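Type II restriction enzyme MspI (Moraxella sp., PDB 1SA3) recognises the double-stranded DNA sequence 5'-CCGG-3' and cleaves it after the first C, giving double-stranded fragments with terminal 5'-phosphates. Local coordinates at residues S81-D86 against D99-F104; R112-N117 against P201-R206; E35-D40 against P57-I62. One frame throughout, in Å; residues are numbered along the deposited sequence.

Overall arrangement
Along the chain contact 3 comes first, then contact 1, then contact 2, each closing before the next opens. Contacts 1 and 2 belong to the same five-stranded mixed sheet, their centres about 9 Å apart: 81-86 lies at one outer strand, 99-104 on the next, 112-117 on the middle one and 201-206 on the fourth. Backbone bonding between Asp-99, Ala-100 and Leu-116 joins the two. Contact 3, with its centre about 14 Å from each of the others, packs helix 23-41 against helix 57-69, and Ile-38 rests on Leu-116 and Ile-205 of the sheet. Helix and sheet meet at the sodium ion, where Glu-35 joins Asp-84 and Asp-99 beside the bound DNA.

Contact 1. Residues S81-D86 against D99-F104. With NA (sodium ion), chain G.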
ATOM      1  N   SER E  81      15.440 -11.225   8.658  1.00 20.14           N
ATOM      2  CA  SER E  81      15.041 -12.215   7.669  1.00 19.94           C
ATOM      3  C   SER E  81      13.774 -11.674   7.015  1.00 19.36           C
ATOM      4  O   SER E  81      13.086 -10.822   7.588  1.00 19.58           O
ATOM      5  CB  SER E  81      14.755 -13.568   8.320  1.00 20.59           C
ATOM      6  OG  SER E  81      13.620 -13.502   9.152  1.00 23.32           O
ATOM      7  N   SER E  82      13.465 -12.159   5.823  1.00 16.60           N
ATOM      8  CA  SER E  82      12.284 -11.686   5.110  1.00 19.13           C
ATOM      9  C   SER E  82      11.718 -12.782   4.230  1.00 19.36           C
ATOM     10  O   SER E  82      12.411 -13.743   3.899  1.00 19.66           O
ATOM     11  CB  SER E  82      12.649 -10.479   4.243  1.00 17.04           C
ATOM     12  OG  SER E  82      13.610 -10.838   3.263  1.00 20.39           O
ATOM     13  N   SER E  83      10.459 -12.637   3.842  1.00 18.10           N
ATOM     14  CA  SER E  83       9.838 -13.634   2.995  1.00 19.32           C
ATOM     15  C   SER E  83       8.534 -13.166   2.377  1.00 18.38           C
ATOM     16  O   SER E  83       7.846 -12.291   2.913  1.00 14.93           O
ATOM     17  CB  SER E  83       9.567 -14.910   3.794  1.00 22.30           C
ATOM     18  OG  SER E  83       8.474 -14.732   4.680  1.00 24.64           O
ATOM     19  N   ASP E  84       8.218 -13.765   1.235  1.00 17.44           N
ATOM     20  CA  ASP E  84       6.984 -13.501   0.518  1.00 18.16           C
ATOM     21  C   ASP E  84       5.876 -14.007   1.438  1.00 19.17           C
ATOM     22  O   ASP E  84       6.084 -14.950   2.198  1.00 19.33           O
ATOM     23  CB  ASP E  84       6.969 -14.297  -0.786  1.00 18.46           C
ATOM     24  CG  ASP E  84       5.633 -14.223  -1.501  1.00 24.72           C
ATOM     25  OD1 ASP E  84       5.177 -15.266  -2.011  1.00 28.65           O
ATOM     26  OD2 ASP E  84       5.039 -13.127  -1.562  1.00 23.71           O
ATOM     27  N   THR E  85       4.709 -13.384   1.379  1.00 17.58           N
ATOM     28  CA  THR E  85       3.597 -13.811   2.216  1.00 18.91           C
ATOM     29  C   THR E  85       2.522 -14.451   1.364  1.00 22.47           C
ATOM     30  O   THR E  85       1.997 -13.839   0.436  1.00 23.25           O
ATOM     31  CB  THR E  85       2.981 -12.623   2.983  1.00 17.95           C
ATOM     32  OG1 THR E  85       3.971 -12.063   3.850  1.00 17.81           O
ATOM     33  CG2 THR E  85       1.782 -13.078   3.822  1.00 19.21           C
ATOM     34  N   ASP E  86       2.192 -15.694   1.677  1.00 25.17           N
ATOM     35  CA  ASP E  86       1.160 -16.400   0.942  1.00 27.63           C
ATOM     36  C   ASP E  86       0.468 -17.299   1.948  1.00 25.47           C
ATOM     37  O   ASP E  86       0.876 -18.436   2.166  1.00 25.60           O
ATOM     38  CB  ASP E  86       1.790 -17.208  -0.190  1.00 32.63           C
ATOM     39  CG  ASP E  86       0.783 -18.049  -0.935  1.00 35.88           C
ATOM     40  OD1 ASP E  86      -0.353 -17.576  -1.154  1.00 37.05           O
ATOM     41  OD2 ASP E  86       1.137 -19.184  -1.312  1.00 40.15           O
ATOM     42  N   ASP E  99       1.843  -8.411   1.417  1.00 14.79           N
ATOM     43  CA  ASP E  99       2.592  -8.986   0.303  1.00 15.18           C
ATOM     44  C   ASP E  99       3.838  -9.727   0.742  1.00 16.20           C
ATOM     45  O   ASP E  99       4.285 -10.653   0.063  1.00 16.34           O
ATOM     46  CB  ASP E  99       3.026  -7.890  -0.683  1.00 14.57           C
ATOM     47  CG  ASP E  99       1.862  -7.279  -1.429  1.00 14.84           C
ATOM     48  OD1 ASP E  99       0.981  -8.044  -1.863  1.00 19.07           O
ATOM     49  OD2 ASP E  99       1.831  -6.041  -1.596  1.00 16.20           O
ATOM     50  N   ALA E 100       4.407  -9.311   1.870  1.00 13.99           N
ATOM     51  CA  ALA E 100       5.631  -9.919   2.376  1.00 16.70           C
ATOM     52  C   ALA E 100       5.885  -9.440   3.792  1.00 13.52           C
ATOM     53  O   ALA E 100       5.224  -8.522   4.269  1.00 14.65           O
ATOM     54  CB  ALA E 100       6.806  -9.516   1.496  1.00 15.48           C
ATOM     55  N   THR E 101       6.856 -10.059   4.454  1.00 13.43           N
ATOM     56  CA  THR E 101       7.199  -9.673   5.811  1.00 12.55           C
ATOM     57  C   THR E 101       8.702  -9.639   6.043  1.00 15.28           C
ATOM     58  O   THR E 101       9.477 -10.302   5.339  1.00 16.36           O
ATOM     59  CB  THR E 101       6.590 -10.641   6.853  1.00 16.48           C
ATOM     60  OG1 THR E 101       7.150 -11.949   6.685  1.00 13.50           O
ATOM     61  CG2 THR E 101       5.088 -10.729   6.686  1.00 14.34           C
ATOM     62  N   ILE E 102       9.102  -8.838   7.027  1.00 13.71           N
ATOM     63  CA  ILE E 102      10.499  -8.730   7.450  1.00 15.36           C
ATOM     64  C   ILE E 102      10.420  -8.902   8.966  1.00 17.61           C
ATOM     65  O   ILE E 102       9.540  -8.313   9.610  1.00 16.68           O
ATOM     66  CB  ILE E 102      11.101  -7.334   7.190  1.00 13.23           C
ATOM     67  CG1 ILE E 102      11.119  -7.033   5.692  1.00 13.12           C
ATOM     68  CG2 ILE E 102      12.530  -7.255   7.776  1.00 12.85           C
ATOM     69  CD1 ILE E 102      11.585  -5.623   5.383  1.00 15.72           C
ATOM     70  N   ARG E 103      11.288  -9.735   9.526  1.00 12.71           N
ATOM     71  CA  ARG E 103      11.322  -9.913  10.973  1.00 16.01           C
ATOM     72  C   ARG E 103      12.675  -9.432  11.487  1.00 17.34           C
ATOM     73  O   ARG E 103      13.722  -9.864  10.997  1.00 20.11           O
ATOM     74  CB  ARG E 103      11.121 -11.380  11.366  1.00 18.70           C
ATOM     75  CG  ARG E 103      11.295 -11.617  12.870  1.00 21.53           C
ATOM     76  CD  ARG E 103      11.058 -13.073  13.255  1.00 22.28           C
ATOM     77  NE  ARG E 103       9.673 -13.478  13.038  1.00 24.13           N
ATOM     78  CZ  ARG E 103       8.640 -13.087  13.780  1.00 24.72           C
ATOM     79  NH1 ARG E 103       8.812 -12.271  14.811  1.00 26.77           N
ATOM     80  NH2 ARG E 103       7.420 -13.510  13.479  1.00 26.04           N
ATOM     81  N   PHE E 104      12.655  -8.520  12.455  1.00 15.87           N
ATOM     82  CA  PHE E 104      13.894  -8.010  13.033  1.00 15.40           C
ATOM     83  C   PHE E 104      14.055  -8.591  14.421  1.00 19.62           C
ATOM     84  O   PHE E 104      13.096  -8.624  15.195  1.00 20.33           O
ATOM     85  CB  PHE E 104      13.873  -6.489  13.171  1.00 18.44           C
ATOM     86  CG  PHE E 104      13.741  -5.756  11.876  1.00 20.19           C
ATOM     87  CD1 PHE E 104      12.493  -5.349  11.414  1.00 19.68           C
ATOM     88  CD2 PHE E 104      14.868  -5.437  11.129  1.00 16.61           C
ATOM     89  CE1 PHE E 104      12.373  -4.627  10.225  1.00 18.23           C
ATOM     90  CE2 PHE E 104      14.753  -4.721   9.948  1.00 18.03           C
ATOM     91  CZ  PHE E 104      13.503  -4.315   9.498  1.00 16.94           C
TER
HETATM   92 NA    NA G 401       3.969 -11.265  -2.516  1.00 29.81          NA
HETATM   93  O   HOH W   1       5.894 -13.504   4.935  1.00 35.74           O
HETATM   94  O   HOH W   2       2.092 -12.308  -1.726  1.00 31.65           O
HETATM   95  O   HOH W   3       2.363  -9.810  -3.554  1.00 40.47           O
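Water 1 has four partners. Three hydroxyls hydrogen-bond to it: Thr-85 OG1 at 2.6 Å, Thr-101 OG1 and Ser-83 OG; it also donates a weak bond to Asp-84 O. Thr-101 OG1 sits between the backbone N and the carbonyl carbon (chi1 64°), and its CG2 meets Thr-85 OG1 at 3.3 Å. The water thus ties the end of strand 81-84 to its antiparallel neighbour 100-104. Between them, Ser-81 with Arg-103 and Ser-83 with Thr-101 are hydrogen-bonded pairs; Ser-83 O takes Thr-101 N at 2.9 Å, nearly along the C=O axis.

Beyond Ala-100 the two segments lead to the metal. Asp-99 O receives Thr-85 N at 3.1 Å from above its carbonyl plane and also binds sodium at 2.7 Å. Asp-84 sends OD2 to the same ion at 2.4 Å. Waters 2 and 3 and both carboxylate oxygens of Glu-35 complete the site, consistent with a PDDEXK nuclease active site; the cation probably offsets repulsion between the neighbouring Asp-84 and Glu-35 carboxylates.

A classic beta bulge puts Asp-99 and Ala-100 opposite the single Leu-116 of strand 111-121. Ser-82 OG bonds to Leu-39 O of helix 23-41, while Ile-102 packs on Leu-66 of helix 57-69.

Contact 2. Residues R112-N117 against P201-R206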
ATOM      1  N   ARG E 112      10.420  -8.119  16.112  1.00 21.10           N
ATOM      2  CA  ARG E 112       9.278  -7.393  15.570  1.00 18.71           C
ATOM      3  C   ARG E 112       9.002  -7.906  14.169  1.00 18.14           C
ATOM      4  O   ARG E 112       9.908  -7.972  13.335  1.00 15.52           O
ATOM      5  CB  ARG E 112       9.582  -5.888  15.529  1.00 20.96           C
ATOM      6  CG  ARG E 112       8.671  -5.043  14.613  1.00 22.38           C
ATOM      7  CD  ARG E 112       7.213  -5.110  15.001  1.00 21.44           C
ATOM      8  NE  ARG E 112       6.329  -4.463  14.033  1.00 21.14           N
ATOM      9  CZ  ARG E 112       6.291  -3.152  13.803  1.00 21.22           C
ATOM     10  NH1 ARG E 112       7.087  -2.325  14.463  1.00 19.34           N
ATOM     11  NH2 ARG E 112       5.446  -2.666  12.907  1.00 22.06           N
ATOM     12  N   LEU E 113       7.766  -8.312  13.919  1.00 17.18           N
ATOM     13  CA  LEU E 113       7.391  -8.772  12.591  1.00 17.96           C
ATOM     14  C   LEU E 113       6.817  -7.547  11.893  1.00 18.05           C
ATOM     15  O   LEU E 113       6.041  -6.793  12.492  1.00 15.35           O
ATOM     16  CB  LEU E 113       6.333  -9.866  12.669  1.00 18.44           C
ATOM     17  CG  LEU E 113       5.845 -10.403  11.318  1.00 19.40           C
ATOM     18  CD1 LEU E 113       6.980 -11.151  10.619  1.00 18.32           C
ATOM     19  CD2 LEU E 113       4.648 -11.310  11.538  1.00 19.58           C
ATOM     20  N   VAL E 114       7.209  -7.333  10.641  1.00 17.44           N
ATOM     21  CA  VAL E 114       6.715  -6.182   9.891  1.00 15.01           C
ATOM     22  C   VAL E 114       6.052  -6.589   8.578  1.00 15.87           C
ATOM     23  O   VAL E 114       6.730  -6.760   7.557  1.00 15.47           O
ATOM     24  CB  VAL E 114       7.848  -5.191   9.547  1.00 13.43           C
ATOM     25  CG1 VAL E 114       7.254  -3.899   8.981  1.00 11.02           C
ATOM     26  CG2 VAL E 114       8.686  -4.898  10.772  1.00 14.92           C
ATOM     27  N   PRO E 115       4.719  -6.769   8.587  1.00 15.36           N
ATOM     28  CA  PRO E 115       4.001  -7.148   7.369  1.00 15.60           C
ATOM     29  C   PRO E 115       4.048  -5.943   6.432  1.00 17.62           C
ATOM     30  O   PRO E 115       3.928  -4.785   6.870  1.00 14.28           O
ATOM     31  CB  PRO E 115       2.593  -7.464   7.882  1.00 18.24           C
ATOM     32  CG  PRO E 115       2.462  -6.571   9.074  1.00 14.14           C
ATOM     33  CD  PRO E 115       3.803  -6.753   9.743  1.00 12.58           C
ATOM     34  N   LEU E 116       4.238  -6.215   5.148  1.00 14.69           N
ATOM     35  CA  LEU E 116       4.361  -5.144   4.168  1.00 15.11           C
ATOM     36  C   LEU E 116       3.423  -5.264   2.990  1.00  9.77           C
ATOM     37  O   LEU E 116       3.026  -6.363   2.601  1.00 13.37           O
ATOM     38  CB  LEU E 116       5.786  -5.126   3.596  1.00 11.95           C
ATOM     39  CG  LEU E 116       7.023  -5.331   4.471  1.00 13.74           C
ATOM     40  CD1 LEU E 116       8.198  -5.743   3.576  1.00 18.39           C
ATOM     41  CD2 LEU E 116       7.354  -4.061   5.239  1.00 15.60           C
ATOM     42  N   ASN E 117       3.081  -4.120   2.415  1.00  8.79           N
ATOM     43  CA  ASN E 117       2.281  -4.091   1.199  1.00 12.52           C
ATOM     44  C   ASN E 117       3.224  -3.361   0.236  1.00 13.91           C
ATOM     45  O   ASN E 117       3.714  -2.278   0.546  1.00 13.85           O
ATOM     46  CB  ASN E 117       0.987  -3.305   1.370  1.00 12.63           C
ATOM     47  CG  ASN E 117       0.175  -3.253   0.082  1.00 17.08           C
ATOM     48  OD1 ASN E 117       0.349  -2.352  -0.733  1.00 15.69           O
ATOM     49  ND2 ASN E 117      -0.697  -4.236  -0.114  1.00 13.16           N
ATOM     50  N   PRO E 201      -0.911  -5.278   6.841  1.00 15.14           N
ATOM     51  CA  PRO E 201       0.373  -4.608   6.575  1.00 14.14           C
ATOM     52  C   PRO E 201       0.605  -3.435   7.527  1.00 14.04           C
ATOM     53  O   PRO E 201      -0.335  -2.697   7.843  1.00 12.70           O
ATOM     54  CB  PRO E 201       0.228  -4.117   5.131  1.00 20.35           C
ATOM     55  CG  PRO E 201      -0.850  -4.974   4.555  1.00 23.73           C
ATOM     56  CD  PRO E 201      -1.815  -5.161   5.684  1.00 16.13           C
ATOM     57  N   ASP E 202       1.854  -3.267   7.966  1.00 12.23           N
ATOM     58  CA  ASP E 202       2.240  -2.181   8.860  1.00 12.59           C
ATOM     59  C   ASP E 202       2.905  -1.038   8.104  1.00 14.60           C
ATOM     60  O   ASP E 202       2.937   0.102   8.579  1.00 10.92           O
ATOM     61  CB  ASP E 202       3.219  -2.676   9.934  1.00 15.87           C
ATOM     62  CG  ASP E 202       2.540  -3.496  11.010  1.00 17.87           C
ATOM     63  OD1 ASP E 202       1.295  -3.437  11.101  1.00 17.92           O
ATOM     64  OD2 ASP E 202       3.252  -4.188  11.769  1.00 16.97           O
ATOM     65  N   LEU E 203       3.450  -1.353   6.932  1.00 12.54           N
ATOM     66  CA  LEU E 203       4.125  -0.363   6.109  1.00 15.50           C
ATOM     67  C   LEU E 203       3.644  -0.466   4.671  1.00 12.32           C
ATOM     68  O   LEU E 203       3.407  -1.561   4.169  1.00 13.31           O
ATOM     69  CB  LEU E 203       5.641  -0.591   6.116  1.00 15.44           C
ATOM     70  CG  LEU E 203       6.452  -0.427   7.401  1.00 16.20           C
ATOM     71  CD1 LEU E 203       7.921  -0.719   7.086  1.00 14.00           C
ATOM     72  CD2 LEU E 203       6.299   0.990   7.939  1.00 14.20           C
ATOM     73  N   LEU E 204       3.503   0.680   4.017  1.00 12.88           N
ATOM     74  CA  LEU E 204       3.086   0.721   2.623  1.00  9.63           C
ATOM     75  C   LEU E 204       4.305   1.230   1.852  1.00 12.80           C
ATOM     76  O   LEU E 204       4.749   2.375   2.037  1.00 14.45           O
ATOM     77  CB  LEU E 204       1.906   1.680   2.438  1.00 12.46           C
ATOM     78  CG  LEU E 204       0.729   1.455   3.395  1.00 10.28           C
ATOM     79  CD1 LEU E 204      -0.367   2.479   3.110  1.00 12.93           C
ATOM     80  CD2 LEU E 204       0.192   0.014   3.234  1.00  9.85           C
ATOM     81  N   ILE E 205       4.851   0.359   1.014  1.00  9.19           N
ATOM     82  CA  ILE E 205       6.029   0.665   0.214  1.00 12.75           C
ATOM     83  C   ILE E 205       5.575   0.940  -1.209  1.00 11.05           C
ATOM     84  O   ILE E 205       4.913   0.112  -1.820  1.00 12.86           O
ATOM     85  CB  ILE E 205       7.014  -0.535   0.217  1.00 13.67           C
ATOM     86  CG1 ILE E 205       7.460  -0.825   1.653  1.00 13.94           C
ATOM     87  CG2 ILE E 205       8.223  -0.246  -0.673  1.00 12.83           C
ATOM     88  CD1 ILE E 205       8.405  -2.018   1.784  1.00 13.18           C
ATOM     89  N   ARG E 206       5.923   2.113  -1.723  1.00 15.02           N
ATOM     90  CA  ARG E 206       5.540   2.499  -3.074  1.00 14.45           C
ATOM     91  C   ARG E 206       6.748   2.880  -3.922  1.00 16.26           C
ATOM     92  O   ARG E 206       7.375   3.916  -3.693  1.00 15.32           O
ATOM     93  CB  ARG E 206       4.573   3.685  -3.034  1.00 15.31           C
ATOM     94  CG  ARG E 206       3.282   3.434  -2.271  1.00 17.79           C
ATOM     95  CD  ARG E 206       2.425   2.376  -2.944  1.00 21.03           C
ATOM     96  NE  ARG E 206       1.155   2.196  -2.248  1.00 25.41           N
ATOM     97  CZ  ARG E 206       0.218   3.134  -2.146  1.00 28.96           C
ATOM     98  NH1 ARG E 206       0.404   4.325  -2.700  1.00 32.66           N
ATOM     99  NH2 ARG E 206      -0.902   2.886  -1.484  1.00 32.90           N
TER
HETATM  100  O   HOH W   4       2.062  -0.027  -0.946  1.00 13.55           O
HETATM  101  O   HOH W   5      -1.021   0.292  -0.414  1.00 22.91           O
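This is a parallel strand pairing in the middle of the five-stranded sheet, a buried contact where strand 111-121 meets strand 203-210 after 83 intervening residues. The short strand segments 112-117 and 203-206 are twisted by 38° against each other. Leu-116 pairs with Leu-203 and Asn-117 with Leu-204. Asn-117 is held on both backbone atoms: its N donates to Leu-203 O at 3.1 Å, and its O takes Ile-205 N at 2.9 Å, both nearly along the C=O axis. Further back, Pro-115 O accepts Asp-202 N at 2.8 Å and, weakly, Leu-203 N.

Just ahead of the paired strand, Asp-202 forms a salt bridge with Arg-112. Arg-112 bends at chi2 (60°), letting NE reach Leu-113 O while NH2 meets Asp-202 OD2 tip to tip at 2.9 Å. The oxygen lies near the guanidinium plane, yet the donor stands above the carboxylate plane. OD2 also takes Gly-196 N, so two donors grip it, and Pro-115 CD lies 3.3 Å from OD2.

Leu-116 and Leu-203 point the same way side by side, CD2 to CD1 3.9 Å; the Val-114 side chain crosses Leu-203 obliquely, CG1 against CD1. On the other face Asn-117 CB rests against Leu-204 CD2 and Pro-201 CB; its ND2 bonds to Lys-97 O. Water 5 donates to OD1 and accepts from Arg-206 NH2; water 4 lies within bonding distance of OD1 and Ile-205 O and accepts from Arg-206 NE.

Helix 57-69 covers Leu-203 and Ile-205 through Leu-66, helix 222-234 packs on Leu-204, and strand 100-106 flanks the far edge of strand 111-121.

Contact 3. Residues E35-D40 against P57-I62; sequences EKYILD and PQEKDI. With NA (sodium ion), chain G.
Tyr-37 leaves helix 23-41 with CB directed at helix 57-69 and CG anti to the backbone N (chi1 -171°), which sends the ring straight across to the other helix. The Ile-62 CD1 methyl approaches the ring obliquely: CD2 only grazes it, but CE2 presses on it at 3.3 Å, a tight contact, and CZ is close to it as well. CE1 lies 3.4 Å from Glu-59 OE1, which sits at the ring edge, near its plane. At the tip OH holds two bonds. It donates to Glu-59 OE1 at 2.6 Å, reaching that oxygen from above the carboxylate plane, and it accepts Gln-58 NE2 at 3.1 Å along an almost straight line (171°), lying in the amide plane. These two bonds, one given and one accepted, hold the hydroxyl.

The partners are themselves held. Glu-59, bent at chi2 to bring OE1 round, also bonds Thr-3 OG1, while Gln-58 OE1 accepts a hydrogen bond from Met-1 N. One residue on from the tyrosine, Ile-38 CD1 meets Ile-62 CG2 at 3.8 Å. The segments run nearly perpendicular (89°) with axes 11.4 Å apart, so long side chains rather than close backbones make the join.

Two residues before the tyrosine, Glu-35 stretches out, CG anti to N, and binds sodium through OE1 at 2.4 Å and OE2 at 2.8 Å. Asp-84 OD2 and the backbone O of Asp-99 bind the same ion; acidic residues of helix and sheet meeting at a metal are consistent with the nuclease site of this PDDEXK-clan enzyme.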
ATOM      1  N   GLU E  35       9.115  -6.442  -5.280  1.00 17.24           N
ATOM      2  CA  GLU E  35       8.858  -7.082  -3.996  1.00 17.94           C
ATOM      3  C   GLU E  35      10.163  -7.790  -3.648  1.00 17.81           C
ATOM      4  O   GLU E  35      10.664  -7.708  -2.528  1.00 17.16           O
ATOM      5  CB  GLU E  35       7.745  -8.124  -4.090  1.00 15.91           C
ATOM      6  CG  GLU E  35       7.584  -8.913  -2.788  1.00 17.52           C
ATOM      7  CD  GLU E  35       6.505  -9.969  -2.856  1.00 20.91           C
ATOM      8  OE1 GLU E  35       5.442  -9.692  -3.449  1.00 24.00           O
ATOM      9  OE2 GLU E  35       6.716 -11.069  -2.303  1.00 22.98           O
ATOM     10  N   LYS E  36      10.727  -8.475  -4.635  1.00 18.67           N
ATOM     11  CA  LYS E  36      11.962  -9.216  -4.441  1.00 19.44           C
ATOM     12  C   LYS E  36      13.127  -8.294  -4.083  1.00 18.14           C
ATOM     13  O   LYS E  36      14.028  -8.682  -3.347  1.00 18.66           O
ATOM     14  CB  LYS E  36      12.282 -10.016  -5.708  1.00 23.79           C
ATOM     15  CG  LYS E  36      12.943 -11.362  -5.451  1.00 32.91           C
ATOM     16  CD  LYS E  36      14.441 -11.276  -5.548  1.00 33.30           C
ATOM     17  CE  LYS E  36      15.072 -12.663  -5.498  1.00 33.43           C
ATOM     18  NZ  LYS E  36      16.510 -12.606  -5.893  1.00 26.44           N
ATOM     19  N   TYR E  37      13.099  -7.074  -4.609  1.00 17.59           N
ATOM     20  CA  TYR E  37      14.143  -6.086  -4.341  1.00 15.32           C
ATOM     21  C   TYR E  37      14.183  -5.813  -2.834  1.00 16.18           C
ATOM     22  O   TYR E  37      15.259  -5.749  -2.236  1.00 16.56           O
ATOM     23  CB  TYR E  37      13.833  -4.812  -5.131  1.00 15.72           C
ATOM     24  CG  TYR E  37      14.905  -3.734  -5.145  1.00 16.81           C
ATOM     25  CD1 TYR E  37      16.261  -4.041  -5.007  1.00 16.58           C
ATOM     26  CD2 TYR E  37      14.553  -2.406  -5.364  1.00 13.34           C
ATOM     27  CE1 TYR E  37      17.239  -3.030  -5.092  1.00 15.70           C
ATOM     28  CE2 TYR E  37      15.495  -1.411  -5.451  1.00 13.67           C
ATOM     29  CZ  TYR E  37      16.839  -1.722  -5.316  1.00 15.95           C
ATOM     30  OH  TYR E  37      17.754  -0.705  -5.427  1.00 17.61           O
ATOM     31  N   ILE E  38      13.012  -5.674  -2.217  1.00 15.19           N
ATOM     32  CA  ILE E  38      12.945  -5.438  -0.775  1.00 14.43           C
ATOM     33  C   ILE E  38      13.400  -6.686  -0.022  1.00 14.58           C
ATOM     34  O   ILE E  38      14.179  -6.591   0.921  1.00 15.95           O
ATOM     35  CB  ILE E  38      11.503  -5.073  -0.313  1.00 14.79           C
ATOM     36  CG1 ILE E  38      11.073  -3.737  -0.923  1.00 10.96           C
ATOM     37  CG2 ILE E  38      11.429  -4.991   1.217  1.00 14.26           C
ATOM     38  CD1 ILE E  38      11.872  -2.533  -0.443  1.00 12.05           C
ATOM     39  N   LEU E  39      12.925  -7.856  -0.447  1.00 14.34           N
ATOM     40  CA  LEU E  39      13.286  -9.100   0.214  1.00 15.77           C
ATOM     41  C   LEU E  39      14.798  -9.325   0.234  1.00 19.20           C
ATOM     42  O   LEU E  39      15.348  -9.766   1.249  1.00 16.48           O
ATOM     43  CB  LEU E  39      12.586 -10.286  -0.455  1.00 19.00           C
ATOM     44  CG  LEU E  39      11.051 -10.341  -0.425  1.00 23.10           C
ATOM     45  CD1 LEU E  39      10.576 -11.515  -1.266  1.00 24.26           C
ATOM     46  CD2 LEU E  39      10.546 -10.486   1.003  1.00 24.15           C
ATOM     47  N   ASP E  40      15.468  -9.006  -0.868  1.00 17.22           N
ATOM     48  CA  ASP E  40      16.913  -9.189  -0.948  1.00 20.06           C
ATOM     49  C   ASP E  40      17.689  -8.182  -0.102  1.00 19.35           C
ATOM     50  O   ASP E  40      18.706  -8.524   0.499  1.00 18.46           O
ATOM     51  CB  ASP E  40      17.380  -9.115  -2.406  1.00 22.33           C
ATOM     52  CG  ASP E  40      17.068 -10.385  -3.184  1.00 23.49           C
ATOM     53  OD1 ASP E  40      16.598 -11.364  -2.565  1.00 20.20           O
ATOM     54  OD2 ASP E  40      17.299 -10.401  -4.413  1.00 24.52           O
ATOM     55  N   PRO E  57      24.401   3.675  -2.331  1.00 22.54           N
ATOM     56  CA  PRO E  57      23.537   4.835  -2.102  1.00 22.80           C
ATOM     57  C   PRO E  57      22.040   4.617  -2.309  1.00 21.51           C
ATOM     58  O   PRO E  57      21.224   5.168  -1.568  1.00 18.36           O
ATOM     59  CB  PRO E  57      24.100   5.876  -3.066  1.00 26.75           C
ATOM     60  CG  PRO E  57      25.536   5.495  -3.169  1.00 28.79           C
ATOM     61  CD  PRO E  57      25.455   4.006  -3.304  1.00 25.09           C
ATOM     62  N   GLN E  58      21.676   3.825  -3.313  1.00 18.44           N
ATOM     63  CA  GLN E  58      20.261   3.589  -3.576  1.00 20.15           C
ATOM     64  C   GLN E  58      19.657   2.630  -2.560  1.00 18.64           C
ATOM     65  O   GLN E  58      18.630   2.934  -1.957  1.00 19.36           O
ATOM     66  CB  GLN E  58      20.058   3.069  -5.006  1.00 20.43           C
ATOM     67  CG  GLN E  58      18.591   2.840  -5.395  1.00 20.55           C
ATOM     68  CD  GLN E  58      18.390   2.794  -6.899  1.00 21.56           C
ATOM     69  OE1 GLN E  58      18.606   3.786  -7.593  1.00 21.95           O
ATOM     70  NE2 GLN E  58      17.981   1.641  -7.410  1.00 15.97           N
ATOM     71  N   GLU E  59      20.291   1.483  -2.348  1.00 16.94           N
ATOM     72  CA  GLU E  59      19.756   0.539  -1.379  1.00 18.56           C
ATOM     73  C   GLU E  59      19.823   1.116   0.034  1.00 18.47           C
ATOM     74  O   GLU E  59      19.030   0.748   0.900  1.00 18.63           O
ATOM     75  CB  GLU E  59      20.500  -0.799  -1.452  1.00 17.63           C
ATOM     76  CG  GLU E  59      20.119  -1.638  -2.672  1.00 20.38           C
ATOM     77  CD  GLU E  59      20.793  -1.176  -3.963  1.00 27.49           C
ATOM     78  OE1 GLU E  59      20.209  -1.377  -5.050  1.00 26.72           O
ATOM     79  OE2 GLU E  59      21.912  -0.627  -3.896  1.00 28.97           O
ATOM     80  N   LYS E  60      20.770   2.021   0.271  1.00 19.45           N
ATOM     81  CA  LYS E  60      20.879   2.639   1.589  1.00 20.40           C
ATOM     82  C   LYS E  60      19.670   3.548   1.793  1.00 19.70           C
ATOM     83  O   LYS E  60      19.095   3.592   2.880  1.00 19.60           O
ATOM     84  CB  LYS E  60      22.157   3.468   1.730  1.00 19.87           C
ATOM     85  CG  LYS E  60      22.316   4.042   3.141  1.00 20.53           C
ATOM     86  CD  LYS E  60      23.473   5.027   3.275  1.00 19.86           C
ATOM     87  CE  LYS E  60      23.565   5.546   4.717  1.00 21.49           C
ATOM     88  NZ  LYS E  60      24.534   6.656   4.889  1.00 23.26           N
ATOM     89  N   ASP E  61      19.285   4.272   0.743  1.00 20.43           N
ATOM     90  CA  ASP E  61      18.128   5.163   0.828  1.00 19.14           C
ATOM     91  C   ASP E  61      16.871   4.343   1.109  1.00 18.45           C
ATOM     92  O   ASP E  61      16.054   4.718   1.941  1.00 16.64           O
ATOM     93  CB  ASP E  61      17.937   5.948  -0.476  1.00 19.12           C
ATOM     94  CG  ASP E  61      16.711   6.857  -0.440  1.00 21.83           C
ATOM     95  OD1 ASP E  61      16.613   7.700   0.481  1.00 20.39           O
ATOM     96  OD2 ASP E  61      15.834   6.738  -1.329  1.00 19.95           O
ATOM     97  N   ILE E  62      16.730   3.223   0.409  1.00 15.65           N
ATOM     98  CA  ILE E  62      15.575   2.340   0.575  1.00 14.22           C
ATOM     99  C   ILE E  62      15.540   1.733   1.978  1.00 18.32           C
ATOM    100  O   ILE E  62      14.525   1.832   2.682  1.00 16.62           O
ATOM    101  CB  ILE E  62      15.608   1.215  -0.482  1.00 15.26           C
ATOM    102  CG1 ILE E  62      15.473   1.837  -1.880  1.00 16.18           C
ATOM    103  CG2 ILE E  62      14.500   0.189  -0.203  1.00 15.63           C
ATOM    104  CD1 ILE E  62      15.774   0.860  -3.036  1.00 14.64           C
TER
HETATM  105 NA    NA G 401       3.969 -11.265  -2.516  1.00 29.81          NA
HETATM  106  O   HOH W   2       2.092 -12.308  -1.726  1.00 31.65           O
HETATM  107  O   HOH W   3       2.363  -9.810  -3.554  1.00 40.47           O